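Local coordinates for protein AlyGC (PDB 5GKD) that cleaves alginate as a lyase of polysaccharide lyase family 6, probably by beta-elimination, and binds calcium, at residues Gly83-Gly88 / Glu121-Val126; Arg144-Thr149 / Leu177-Gly182; Phe171-Ile176 / Phe206-Gly211; Gly567-Ala572 / Leu599-Val604. All blocks are in the same frame, centred on the assembly; numbering follows the deposited sequence.

Contact 1: Gly83-Gly88 / Glu121-Val126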
loop_
_atom_site.group_PDB
_atom_site.type_symbol
_atom_site.label_atom_id
_atom_site.label_comp_id
_atom_site.label_asym_id
_atom_site.label_seq_id
_atom_site.Cartn_x
_atom_site.Cartn_y
_atom_site.Cartn_z
ATOM N N GLY A 83 19.156 9.732 6.533
ATOM C CA GLY A 83 18.675 10.143 5.229
ATOM C C GLY A 83 18.746 9.023 4.217
ATOM O O GLY A 83 18.763 7.843 4.574
ATOM N N TYR A 84 18.761 9.410 2.943
ATOM C CA TYR A 84 18.821 8.458 1.844
ATOM C C TYR A 84 19.001 9.234 0.548
ATOM O O TYR A 84 18.547 10.374 0.427
ATOM C CB TYR A 84 17.575 7.561 1.784
ATOM C CG TYR A 84 16.257 8.313 1.726
ATOM C CD1 TYR A 84 15.643 8.764 2.882
ATOM C CD2 TYR A 84 15.626 8.558 0.522
ATOM C CE1 TYR A 84 14.448 9.434 2.833
ATOM C CE2 TYR A 84 14.432 9.236 0.467
ATOM C CZ TYR A 84 13.850 9.672 1.631
ATOM O OH TYR A 84 12.664 10.344 1.590
ATOM N N THR A 85 19.699 8.619 -0.404
ATOM C CA THR A 85 20.033 9.329 -1.625
ATOM C C THR A 85 18.776 9.574 -2.458
ATOM O O THR A 85 17.928 8.687 -2.585
ATOM C CB THR A 85 21.052 8.565 -2.462
ATOM O OG1 THR A 85 21.336 9.340 -3.634
ATOM C CG2 THR A 85 20.524 7.181 -2.886
ATOM N N PRO A 86 18.615 10.778 -3.011
ATOM C CA PRO A 86 17.512 11.025 -3.944
ATOM C C PRO A 86 17.771 10.485 -5.345
ATOM O O PRO A 86 16.846 10.489 -6.171
ATOM C CB PRO A 86 17.417 12.554 -3.954
ATOM C CG PRO A 86 18.813 12.980 -3.748
ATOM C CD PRO A 86 19.442 11.981 -2.809
ATOM N N THR A 87 18.987 10.028 -5.648
ATOM C CA THR A 87 19.272 9.477 -6.969
ATOM C C THR A 87 19.339 7.952 -6.882
ATOM O O THR A 87 18.756 7.333 -5.975
ATOM C CB THR A 87 20.558 10.095 -7.547
ATOM O OG1 THR A 87 21.673 9.787 -6.714
ATOM C CG2 THR A 87 20.438 11.614 -7.660
ATOM N N GLY A 88 20.041 7.343 -7.831
ATOM C CA GLY A 88 20.180 5.906 -7.821
ATOM C C GLY A 88 21.225 5.388 -6.864
ATOM O O GLY A 88 21.227 4.191 -6.570
ATOM N N GLU A 121 11.764 0.277 -2.982
ATOM C CA GLU A 121 12.280 1.360 -3.801
ATOM C C GLU A 121 13.793 1.182 -3.812
ATOM O O GLU A 121 14.462 1.440 -2.807
ATOM C CB GLU A 121 11.848 2.709 -3.245
ATOM C CG GLU A 121 11.921 3.854 -4.225
ATOM C CD GLU A 121 10.994 3.693 -5.423
ATOM O OE1 GLU A 121 11.406 4.065 -6.535
ATOM O OE2 GLU A 121 9.872 3.181 -5.266
ATOM N N GLN A 122 14.315 0.704 -4.941
ATOM C CA GLN A 122 15.683 0.216 -5.067
ATOM C C GLN A 122 16.710 1.333 -5.226
ATOM O O GLN A 122 16.501 2.291 -5.971
ATOM C CB GLN A 122 15.776 -0.718 -6.276
ATOM C CG GLN A 122 17.192 -1.082 -6.657
ATOM C CD GLN A 122 17.249 -2.080 -7.778
ATOM O OE1 GLN A 122 18.283 -2.694 -8.022
ATOM N NE2 GLN A 122 16.133 -2.264 -8.465
ATOM N N ASP A 123 17.839 1.188 -4.536
ATOM C CA ASP A 123 19.021 1.994 -4.809
ATOM C C ASP A 123 20.255 1.162 -4.468
ATOM O O ASP A 123 20.157 0.012 -4.049
ATOM C CB ASP A 123 19.001 3.331 -4.045
ATOM C CG ASP A 123 19.011 3.160 -2.513
ATOM O OD1 ASP A 123 19.195 2.033 -1.986
ATOM O OD2 ASP A 123 18.831 4.178 -1.818
ATOM N N SER A 124 21.421 1.750 -4.668
ATOM C CA SER A 124 22.677 1.144 -4.275
ATOM C C SER A 124 23.442 2.170 -3.466
ATOM O O SER A 124 23.223 3.372 -3.614
ATOM C CB SER A 124 23.493 0.709 -5.478
ATOM O OG SER A 124 23.028 -0.524 -5.991
ATOM N N TRP A 125 24.324 1.699 -2.599
ATOM C CA TRP A 125 25.035 2.661 -1.772
ATOM C C TRP A 125 26.354 3.095 -2.391
ATOM O O TRP A 125 26.723 4.269 -2.268
ATOM C CB TRP A 125 25.254 2.101 -0.371
ATOM C CG TRP A 125 24.031 2.230 0.489
ATOM C CD1 TRP A 125 22.794 2.704 0.105
ATOM C CD2 TRP A 125 23.923 1.919 1.878
ATOM N NE1 TRP A 125 21.927 2.667 1.167
ATOM C CE2 TRP A 125 22.599 2.205 2.269
ATOM C CE3 TRP A 125 24.811 1.411 2.830
ATOM C CZ2 TRP A 125 22.158 2.007 3.566
ATOM C CZ3 TRP A 125 24.359 1.206 4.108
ATOM C CH2 TRP A 125 23.056 1.502 4.466
ATOM N N VAL A 126 27.075 2.185 -3.051
ATOM C CA VAL A 126 28.329 2.509 -3.720
ATOM C C VAL A 126 28.320 1.903 -5.117
ATOM O O VAL A 126 28.093 0.701 -5.268
ATOM C CB VAL A 126 29.543 1.992 -2.919
ATOM C CG1 VAL A 126 30.833 2.439 -3.560
ATOM C CG2 VAL A 126 29.463 2.444 -1.452
HETATM O O HOH W 1 20.086 5.736 0.117
HETATM O O HOH W 2 17.182 5.975 -2.017
#
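The flat carboxylate of Asp-123 meets Thr-85 through one oxygen, OD2, which lies 3.6 Å from the methyl CG2 as the two side chains slide past each other in opposite directions. Its other oxygen, OD1, is taken by Lys-143 and Asn-145. CB of Asp-123 rests 3.5 Å from Gly-88 O. A water accepts from Thr-85 N at 3.0 Å and lies 2.8 Å from Asp-123 OD2, to which it can donate; a second water donates to Thr-85 O, but its approach to OD2 is too short to trust. Thr-85 OG1 closes an ST turn by accepting from Thr-87 N at 3.2 Å, and it also bonds to Glu-89 O. An alanine here would probably leave Thr-87 N and Glu-89 O without that hydroxyl and open a gap beside OD2. The direct backbone bond runs from Ser-124 N to Gly-88 O, 3.1 Å long with 161° at the hydrogen. Glu-121 forms a salt bridge with Arg-536 of the second subunit. Beyond Gly-88, Ser-124 and Trp-125 pair with Val-90 and Ile-91, so the loop leads into the parallel strands 89-92 and 124-128 of the beta-helix.

Contact 2: Arg144-Thr149 / Leu177-Gly182. With PO4 (phosphate ion), chain H.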
loop_
_atom_site.group_PDB
_atom_site.type_symbol
_atom_site.label_atom_id
_atom_site.label_comp_id
_atom_site.label_asym_id
_atom_site.label_seq_id
_atom_site.Cartn_x
_atom_site.Cartn_y
_atom_site.Cartn_z
ATOM N N ARG A 144 18.538 -1.616 4.207
ATOM C CA ARG A 144 17.331 -2.404 4.415
ATOM C C ARG A 144 16.526 -2.630 3.146
ATOM O O ARG A 144 15.607 -3.452 3.155
ATOM C CB ARG A 144 16.404 -1.753 5.451
ATOM C CG ARG A 144 17.033 -0.824 6.438
ATOM C CD ARG A 144 17.900 -1.485 7.501
ATOM N NE ARG A 144 17.178 -2.187 8.526
ATOM C CZ ARG A 144 17.539 -2.247 9.804
ATOM N NH1 ARG A 144 18.606 -1.606 10.266
ATOM N NH2 ARG A 144 16.801 -2.949 10.623
ATOM N N ASN A 145 16.841 -1.933 2.071
ATOM C CA ASN A 145 15.993 -1.914 0.896
ATOM C C ASN A 145 16.652 -2.674 -0.241
ATOM O O ASN A 145 17.842 -2.974 -0.217
ATOM C CB ASN A 145 15.710 -0.477 0.466
ATOM C CG ASN A 145 16.935 0.216 -0.037
ATOM O OD1 ASN A 145 17.985 0.180 0.608
ATOM N ND2 ASN A 145 16.823 0.847 -1.214
ATOM N N LYS A 146 15.850 -2.967 -1.250
ATOM C CA LYS A 146 16.332 -3.667 -2.424
ATOM C C LYS A 146 17.476 -2.914 -3.108
ATOM O O LYS A 146 17.521 -1.681 -3.152
ATOM C CB LYS A 146 15.173 -3.884 -3.392
ATOM C CG LYS A 146 15.578 -4.531 -4.702
ATOM C CD LYS A 146 14.519 -5.435 -5.252
ATOM C CE LYS A 146 14.981 -6.113 -6.529
ATOM N NZ LYS A 146 14.116 -7.287 -6.842
ATOM N N GLY A 147 18.408 -3.676 -3.658
ATOM C CA GLY A 147 19.533 -3.052 -4.330
ATOM C C GLY A 147 20.795 -3.483 -3.614
ATOM O O GLY A 147 20.889 -3.473 -2.386
ATOM N N VAL A 148 21.786 -3.880 -4.414
ATOM C CA VAL A 148 23.078 -4.272 -3.876
ATOM C C VAL A 148 23.656 -3.114 -3.057
ATOM O O VAL A 148 23.369 -1.936 -3.312
ATOM C CB VAL A 148 24.000 -4.700 -5.035
ATOM C CG1 VAL A 148 24.326 -3.534 -5.918
ATOM C CG2 VAL A 148 25.297 -5.375 -4.514
ATOM N N THR A 149 24.401 -3.449 -2.006
ATOM C CA THR A 149 25.048 -2.392 -1.234
ATOM C C THR A 149 26.136 -1.720 -2.064
ATOM O O THR A 149 26.203 -0.490 -2.148
ATOM C CB THR A 149 25.612 -2.951 0.075
ATOM O OG1 THR A 149 24.563 -3.609 0.796
ATOM C CG2 THR A 149 26.192 -1.835 0.962
ATOM N N LEU A 177 16.403 -9.265 3.107
ATOM C CA LEU A 177 15.597 -8.389 2.270
ATOM C C LEU A 177 14.186 -8.933 2.110
ATOM O O LEU A 177 13.208 -8.188 2.217
ATOM C CB LEU A 177 16.252 -8.240 0.900
ATOM C CG LEU A 177 15.971 -7.060 -0.032
ATOM C CD1 LEU A 177 15.960 -7.498 -1.494
ATOM C CD2 LEU A 177 14.771 -6.233 0.314
ATOM N N GLY A 178 14.066 -10.220 1.830
ATOM C CA GLY A 178 12.786 -10.803 1.508
ATOM C C GLY A 178 12.518 -10.969 0.032
ATOM O O GLY A 178 11.357 -11.141 -0.353
ATOM N N SER A 179 13.547 -10.919 -0.796
ATOM C CA SER A 179 13.469 -11.174 -2.227
ATOM C C SER A 179 14.890 -11.204 -2.759
ATOM O O SER A 179 15.855 -11.009 -2.014
ATOM C CB SER A 179 12.648 -10.118 -2.966
ATOM O OG SER A 179 13.445 -9.018 -3.339
ATOM N N ASN A 180 15.012 -11.431 -4.059
ATOM C CA ASN A 180 16.284 -11.219 -4.725
ATOM C C ASN A 180 16.671 -9.739 -4.678
ATOM O O ASN A 180 15.841 -8.856 -4.478
ATOM C CB ASN A 180 16.221 -11.709 -6.171
ATOM C CG ASN A 180 17.605 -11.999 -6.756
ATOM O OD1 ASN A 180 17.757 -12.162 -7.962
ATOM N ND2 ASN A 180 18.601 -12.075 -5.904
ATOM N N GLY A 181 17.962 -9.478 -4.825
ATOM C CA GLY A 181 18.478 -8.126 -4.862
ATOM C C GLY A 181 19.051 -7.593 -3.570
ATOM O O GLY A 181 19.097 -6.372 -3.402
ATOM N N GLY A 182 19.502 -8.456 -2.663
ATOM C CA GLY A 182 20.056 -7.995 -1.401
ATOM C C GLY A 182 21.543 -8.231 -1.239
ATOM O O GLY A 182 22.028 -8.421 -0.123
HETATM P P PO4 H . 21.216 -13.084 -9.604
HETATM O O1 PO4 H . 22.685 -13.141 -9.281
HETATM O O2 PO4 H . 20.583 -12.260 -8.553
HETATM O O3 PO4 H . 20.630 -14.521 -9.635
HETATM O O4 PO4 H . 21.095 -12.288 -10.882
HETATM O O HOH W 3 11.894 -7.988 -5.949
#
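Lys-146 reaches across to Asn-180, its NZ donating a weak hydrogen bond of 3.3 Å to Asn-180 O. CG is anti to the backbone N (chi1 176°), and a bend at chi2 sets CD beside the same oxygen; CE follows at 3.5 Å. Ser-179 OG also donates to Asn-180 O, at 2.7 Å, so the carbonyl has one firm donor, Ser-179, and one weak one, Lys-146. An alanine in place of Lys-146 would probably leave that oxygen without its ammonium partner and open a gap beside Gly-181. Next to it Gly-147 N donates to Gly-181 O, 2.8 Å away and in the carbonyl plane, with 152° at the hydrogen. Gly-181 has to be glycine on two counts: a CB would run into Lys-146 CE, and its backbone angles would press that carbon against the preceding carbonyl. Leu-177 CD2 packs 3.8 Å from Lys-146 N.

Farther out, Glu-212 OE1 accepts from both Gly-181 N and Gly-182 N; Glu-212 binds calcium together with Asn-180, Glu-183 and Glu-214, so one carboxylate ties this turn to the metal site. A phosphate ion, probably from the crystallisation liquor, takes a weak bond from Asn-180 ND2. Both segments are loops of successive beta-helix turns, leading into the adjacent parallel strands 150-152 and 185-188.

Contact 3: Phe171-Ile176 / Phe206-Gly211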
loop_
_atom_site.group_PDB
_atom_site.type_symbol
_atom_site.label_atom_id
_atom_site.label_comp_id
_atom_site.label_asym_id
_atom_site.label_seq_id
_atom_site.Cartn_x
_atom_site.Cartn_y
_atom_site.Cartn_z
ATOM N N PHE A 171 31.909 -4.465 5.983
ATOM C CA PHE A 171 30.538 -4.657 5.536
ATOM C C PHE A 171 29.775 -5.201 6.733
ATOM O O PHE A 171 29.789 -6.409 7.007
ATOM C CB PHE A 171 30.474 -5.581 4.327
ATOM C CG PHE A 171 31.134 -5.011 3.088
ATOM C CD1 PHE A 171 30.517 -4.019 2.352
ATOM C CD2 PHE A 171 32.365 -5.477 2.658
ATOM C CE1 PHE A 171 31.122 -3.490 1.208
ATOM C CE2 PHE A 171 32.969 -4.946 1.511
ATOM C CZ PHE A 171 32.346 -3.955 0.796
ATOM N N GLY A 172 29.125 -4.291 7.465
ATOM C CA GLY A 172 28.395 -4.639 8.651
ATOM C C GLY A 172 27.066 -5.292 8.346
ATOM O O GLY A 172 26.691 -5.510 7.200
ATOM N N PRO A 173 26.337 -5.603 9.408
ATOM C CA PRO A 173 25.080 -6.353 9.278
ATOM C C PRO A 173 24.111 -5.776 8.250
ATOM O O PRO A 173 23.831 -4.579 8.222
ATOM C CB PRO A 173 24.499 -6.289 10.694
ATOM C CG PRO A 173 25.735 -6.267 11.592
ATOM C CD PRO A 173 26.770 -5.460 10.816
ATOM N N ARG A 174 23.603 -6.652 7.391
ATOM C CA ARG A 174 22.564 -6.312 6.432
ATOM C C ARG A 174 21.432 -7.300 6.649
ATOM O O ARG A 174 21.631 -8.504 6.452
ATOM C CB ARG A 174 23.030 -6.378 4.979
ATOM C CG ARG A 174 21.842 -6.216 4.049
ATOM C CD ARG A 174 22.178 -5.928 2.617
ATOM N NE ARG A 174 20.932 -5.711 1.893
ATOM C CZ ARG A 174 20.832 -5.173 0.687
ATOM N NH1 ARG A 174 21.914 -4.787 0.031
ATOM N NH2 ARG A 174 19.629 -5.017 0.146
ATOM N N PRO A 175 20.251 -6.855 7.043
ATOM C CA PRO A 175 19.182 -7.805 7.357
ATOM C C PRO A 175 18.615 -8.421 6.087
ATOM O O PRO A 175 18.877 -7.983 4.965
ATOM C CB PRO A 175 18.144 -6.958 8.104
ATOM C CG PRO A 175 18.383 -5.547 7.590
ATOM C CD PRO A 175 19.854 -5.456 7.252
ATOM N N ILE A 176 17.856 -9.497 6.296
ATOM C CA ILE A 176 17.186 -10.188 5.204
ATOM C C ILE A 176 16.316 -9.207 4.431
ATOM O O ILE A 176 15.575 -8.408 5.013
ATOM C CB ILE A 176 16.353 -11.350 5.765
ATOM C CG1 ILE A 176 17.263 -12.386 6.436
ATOM C CG2 ILE A 176 15.491 -11.977 4.679
ATOM C CD1 ILE A 176 16.516 -13.367 7.344
ATOM N N PHE A 206 33.000 -9.249 6.189
ATOM C CA PHE A 206 31.562 -9.319 5.982
ATOM C C PHE A 206 30.924 -9.891 7.251
ATOM O O PHE A 206 31.038 -11.091 7.535
ATOM C CB PHE A 206 31.224 -10.177 4.770
ATOM C CG PHE A 206 31.767 -9.656 3.467
ATOM C CD1 PHE A 206 33.081 -9.872 3.116
ATOM C CD2 PHE A 206 30.948 -8.967 2.583
ATOM C CE1 PHE A 206 33.588 -9.406 1.897
ATOM C CE2 PHE A 206 31.456 -8.507 1.363
ATOM C CZ PHE A 206 32.771 -8.722 1.028
ATOM N N ASP A 207 30.263 -9.034 7.998
ATOM C CA ASP A 207 29.731 -9.321 9.332
ATOM C C ASP A 207 28.209 -9.397 9.219
ATOM O O ASP A 207 27.544 -8.366 9.086
ATOM C CB ASP A 207 30.177 -8.230 10.303
ATOM C CG ASP A 207 29.688 -8.452 11.738
ATOM O OD1 ASP A 207 29.449 -9.611 12.151
ATOM O OD2 ASP A 207 29.577 -7.452 12.463
ATOM N N ARG A 208 27.670 -10.620 9.264
ATOM C CA ARG A 208 26.235 -10.877 9.203
ATOM C C ARG A 208 25.575 -10.207 7.999
ATOM O O ARG A 208 24.524 -9.571 8.106
ATOM C CB ARG A 208 25.549 -10.444 10.487
ATOM C CG ARG A 208 25.930 -11.265 11.696
ATOM C CD ARG A 208 26.770 -10.427 12.587
ATOM N NE ARG A 208 26.101 -10.060 13.796
ATOM C CZ ARG A 208 26.462 -9.045 14.570
ATOM N NH1 ARG A 208 27.485 -8.261 14.247
ATOM N NH2 ARG A 208 25.774 -8.819 15.671
ATOM N N CYS A 209 26.215 -10.332 6.837
ATOM C CA CYS A 209 25.609 -9.845 5.602
ATOM C C CYS A 209 24.576 -10.879 5.186
ATOM O O CYS A 209 24.915 -11.933 4.648
ATOM C CB CYS A 209 26.676 -9.602 4.538
ATOM S SG CYS A 209 27.826 -8.275 5.039
ATOM N N ASN A 210 23.304 -10.577 5.461
ATOM C CA ASN A 210 22.212 -11.541 5.383
ATOM C C ASN A 210 21.156 -11.149 4.347
ATOM O O ASN A 210 20.013 -11.612 4.424
ATOM C CB ASN A 210 21.559 -11.697 6.759
ATOM C CG ASN A 210 22.512 -12.234 7.807
ATOM O OD1 ASN A 210 23.669 -12.554 7.512
ATOM N ND2 ASN A 210 22.026 -12.354 9.050
ATOM N N GLY A 211 21.512 -10.298 3.379
ATOM C CA GLY A 211 20.519 -9.785 2.447
ATOM C C GLY A 211 19.810 -10.870 1.658
ATOM O O GLY A 211 18.595 -10.788 1.429
#
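Phe-171 and Phe-206 form a slid, near-parallel aromatic pair on successive turns of the parallel beta-helix, bridged in register. Their planes lie 17° apart with centroids separated by 4.7 Å, but the rings barely overlap: CD2 of Phe-171 sits over one face of the Phe-206 ring, toward its rim, 3.4 Å from CE2. In both, CG is anti to the carbonyl carbon, so the side chains set out from the strands in the same direction; Phe-206 in turn stacks on Phe-230. Asp-207 N donates to Phe-171 O at 2.8 Å, nearly straight at 178°. After this strand pairing the segments stay coupled through Arg-174, whose N donates to Arg-208 O (3.1 Å) and whose O accepts from Asn-210 N (2.8 Å). Pro-173 CG lies over one face of the Arg-208 guanidinium, 3.8 Å from NH1. That nitrogen reaches both oxygens of Asp-207, with OD2 at 2.9 Å in a salt bridge, and NH2 has a second anionic partner in Glu-431. Arg-174 extends the other way, its NH1 bonding to Gly-147 O and Thr-149 OG1. Strand 170-171 lies between strands 134-141 and 200-207, and Phe-206 packs inward on Ile-215 and Ile-216 of strand 214-219.

Contact 4: Gly567-Ala572 / Leu599-Val604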
loop_
_atom_site.group_PDB
_atom_site.type_symbol
_atom_site.label_atom_id
_atom_site.label_comp_id
_atom_site.label_asym_id
_atom_site.label_seq_id
_atom_site.Cartn_x
_atom_site.Cartn_y
_atom_site.Cartn_z
ATOM N N GLY A 567 0.968 -5.557 6.218
ATOM C CA GLY A 567 0.959 -4.530 5.197
ATOM C C GLY A 567 1.682 -4.970 3.939
ATOM O O GLY A 567 2.577 -5.818 3.967
ATOM N N ASN A 568 1.267 -4.399 2.814
ATOM C CA ASN A 568 1.973 -4.640 1.560
ATOM C C ASN A 568 3.456 -4.308 1.704
ATOM O O ASN A 568 3.826 -3.282 2.274
ATOM C CB ASN A 568 1.339 -3.820 0.433
ATOM C CG ASN A 568 0.051 -4.449 -0.093
ATOM O OD1 ASN A 568 0.082 -5.253 -1.022
ATOM N ND2 ASN A 568 -1.077 -4.087 0.497
ATOM N N ARG A 569 4.305 -5.207 1.216
ATOM C CA ARG A 569 5.755 -5.053 1.246
ATOM C C ARG A 569 6.314 -5.039 2.668
ATOM O O ARG A 569 7.409 -4.541 2.885
ATOM C CB ARG A 569 6.203 -3.792 0.488
ATOM C CG ARG A 569 5.768 -3.744 -0.984
ATOM C CD ARG A 569 6.277 -4.971 -1.737
ATOM N NE ARG A 569 6.458 -4.739 -3.159
ATOM C CZ ARG A 569 5.986 -5.518 -4.126
ATOM N NH1 ARG A 569 5.297 -6.611 -3.832
ATOM N NH2 ARG A 569 6.232 -5.206 -5.395
ATOM N N SER A 570 5.581 -5.556 3.650
ATOM C CA SER A 570 6.099 -5.693 5.003
ATOM C C SER A 570 6.811 -7.034 5.138
ATOM O O SER A 570 6.578 -7.959 4.361
ATOM C CB SER A 570 4.977 -5.575 6.044
ATOM O OG SER A 570 4.086 -6.686 5.994
ATOM N N PHE A 571 7.692 -7.135 6.132
ATOM C CA PHE A 571 8.476 -8.363 6.279
ATOM C C PHE A 571 8.751 -8.653 7.749
ATOM O O PHE A 571 9.409 -7.864 8.433
ATOM C CB PHE A 571 9.789 -8.292 5.492
ATOM C CG PHE A 571 10.515 -9.623 5.425
ATOM C CD1 PHE A 571 10.219 -10.540 4.426
ATOM C CD2 PHE A 571 11.466 -9.969 6.386
ATOM C CE1 PHE A 571 10.862 -11.769 4.381
ATOM C CE2 PHE A 571 12.113 -11.187 6.332
ATOM C CZ PHE A 571 11.815 -12.087 5.333
ATOM N N ALA A 572 8.245 -9.789 8.228
ATOM C CA ALA A 572 8.539 -10.275 9.568
ATOM C C ALA A 572 9.755 -11.200 9.544
ATOM O O ALA A 572 9.719 -12.263 8.919
ATOM C CB ALA A 572 7.332 -11.010 10.152
ATOM N N LEU A 599 7.142 -11.322 -7.981
ATOM C CA LEU A 599 8.520 -10.892 -8.154
ATOM C C LEU A 599 9.457 -11.550 -7.147
ATOM O O LEU A 599 10.560 -11.044 -6.910
ATOM C CB LEU A 599 8.622 -9.371 -8.037
ATOM C CG LEU A 599 7.693 -8.582 -8.953
ATOM C CD1 LEU A 599 7.816 -7.099 -8.667
ATOM C CD2 LEU A 599 8.019 -8.863 -10.401
ATOM N N GLY A 600 9.034 -12.648 -6.528
ATOM C CA GLY A 600 9.869 -13.310 -5.545
ATOM C C GLY A 600 9.849 -12.708 -4.155
ATOM O O GLY A 600 10.609 -13.171 -3.292
ATOM N N ILE A 601 8.985 -11.702 -3.898
ATOM C CA ILE A 601 8.901 -11.014 -2.616
ATOM C C ILE A 601 7.940 -11.770 -1.696
ATOM O O ILE A 601 6.948 -12.355 -2.146
ATOM C CB ILE A 601 8.460 -9.545 -2.829
ATOM C CG1 ILE A 601 9.416 -8.819 -3.787
ATOM C CG2 ILE A 601 8.436 -8.801 -1.525
ATOM C CD1 ILE A 601 8.929 -7.468 -4.223
ATOM N N TYR A 602 8.214 -11.760 -0.392
ATOM C CA TYR A 602 7.323 -12.425 0.555
ATOM C C TYR A 602 7.324 -11.656 1.876
ATOM O O TYR A 602 8.048 -10.672 2.041
ATOM C CB TYR A 602 7.685 -13.917 0.715
ATOM C CG TYR A 602 9.098 -14.270 1.133
ATOM C CD1 TYR A 602 10.153 -14.264 0.214
ATOM C CD2 TYR A 602 9.374 -14.685 2.434
ATOM C CE1 TYR A 602 11.440 -14.651 0.593
ATOM C CE2 TYR A 602 10.657 -15.061 2.822
ATOM C CZ TYR A 602 11.677 -15.041 1.902
ATOM O OH TYR A 602 12.928 -15.409 2.299
ATOM N N ASN A 603 6.483 -12.116 2.821
ATOM C CA ASN A 603 6.105 -11.352 4.007
ATOM C C ASN A 603 6.672 -11.877 5.322
ATOM O O ASN A 603 6.559 -11.176 6.339
ATOM C CB ASN A 603 4.573 -11.304 4.151
ATOM C CG ASN A 603 3.894 -10.566 3.012
ATOM O OD1 ASN A 603 2.993 -11.103 2.355
ATOM N ND2 ASN A 603 4.304 -9.315 2.782
ATOM N N VAL A 604 7.259 -13.076 5.345
ATOM C CA VAL A 604 7.686 -13.697 6.596
ATOM C C VAL A 604 8.788 -14.726 6.348
ATOM O O VAL A 604 8.676 -15.575 5.459
ATOM C CB VAL A 604 6.490 -14.345 7.332
ATOM C CG1 VAL A 604 5.807 -15.405 6.456
ATOM C CG2 VAL A 604 6.934 -14.950 8.666
HETATM O O HOH W 4 4.701 -9.132 7.084
HETATM O O HOH W 5 7.273 -7.659 1.541
#
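Phe-571 and Tyr-602 meet in a buried contact between loops on consecutive turns of the second parallel beta-helix, where each segment heads into a strand, 572-578 and 606-610. The ring pair is an offset edge-to-face stack, with the edge of Phe-571 toward the face of Tyr-602, centroids 5.5 Å apart and planes at 68°. CE1 of Phe-571 comes 3.6 Å from CE2 of Tyr-602, while the Tyr-602 carbonyl oxygen lies in the plane of the Phe-571 ring, at the edge beside CD1. The hydroxyl of Tyr-602 is bonded to Glu-605 and Gly-635, which fix the far end of the ring.

The first loop is shaped by a type II beta turn from Gly-567 to Ser-570, with Arg-569 at positive phi (65°). From it the Arg-569 guanidinium spreads over Ile-601, whose CD1 sits above the centre of one face, 3.5 Å from CZ; the two side chains cross at about a right angle. Salt bridges to Glu-595 and Asp-597 pin the charged group flat against that methyl. Asn-603 ND2 donates to Ser-570 O at 3.1 Å with its partner in the amide plane, and the same amide is held by Glu-595 and by Lys-594 N.

Ala-572 N donates to Asn-603 O at 2.9 Å, from above the carbonyl plane. Leu-599 packs on His-559 of the second subunit. Ser-570 OG donates to Gly-567 O at 2.7 Å and accepts from a water 2.7 Å away, which also donates to Asn-603 O.

Contacts 1, 2 and 3 lie in the N-terminal beta-helix, the segments of 2 and 3 alternating along the chain, whereas contact 4 joins turns of the C-terminal one. Contacts 1, 3 and 4 are buried; contact 2 is only partly so and reaches the calcium site. Chemistry follows place: water and a carboxylate join the loops of contact 1, glycines and a lysine those of contact 2, and aromatic rings with strand-like bonds those of contacts 3 and 4. Asn-145 couples contact 1 to contact 2, and Arg-174 couples contact 3 to contact 2. The Tyr-602 N to Gly-178 O bond probably links the two beta-helices, contacts 4 and 2, and contacts 1 and 4 touch the second subunit.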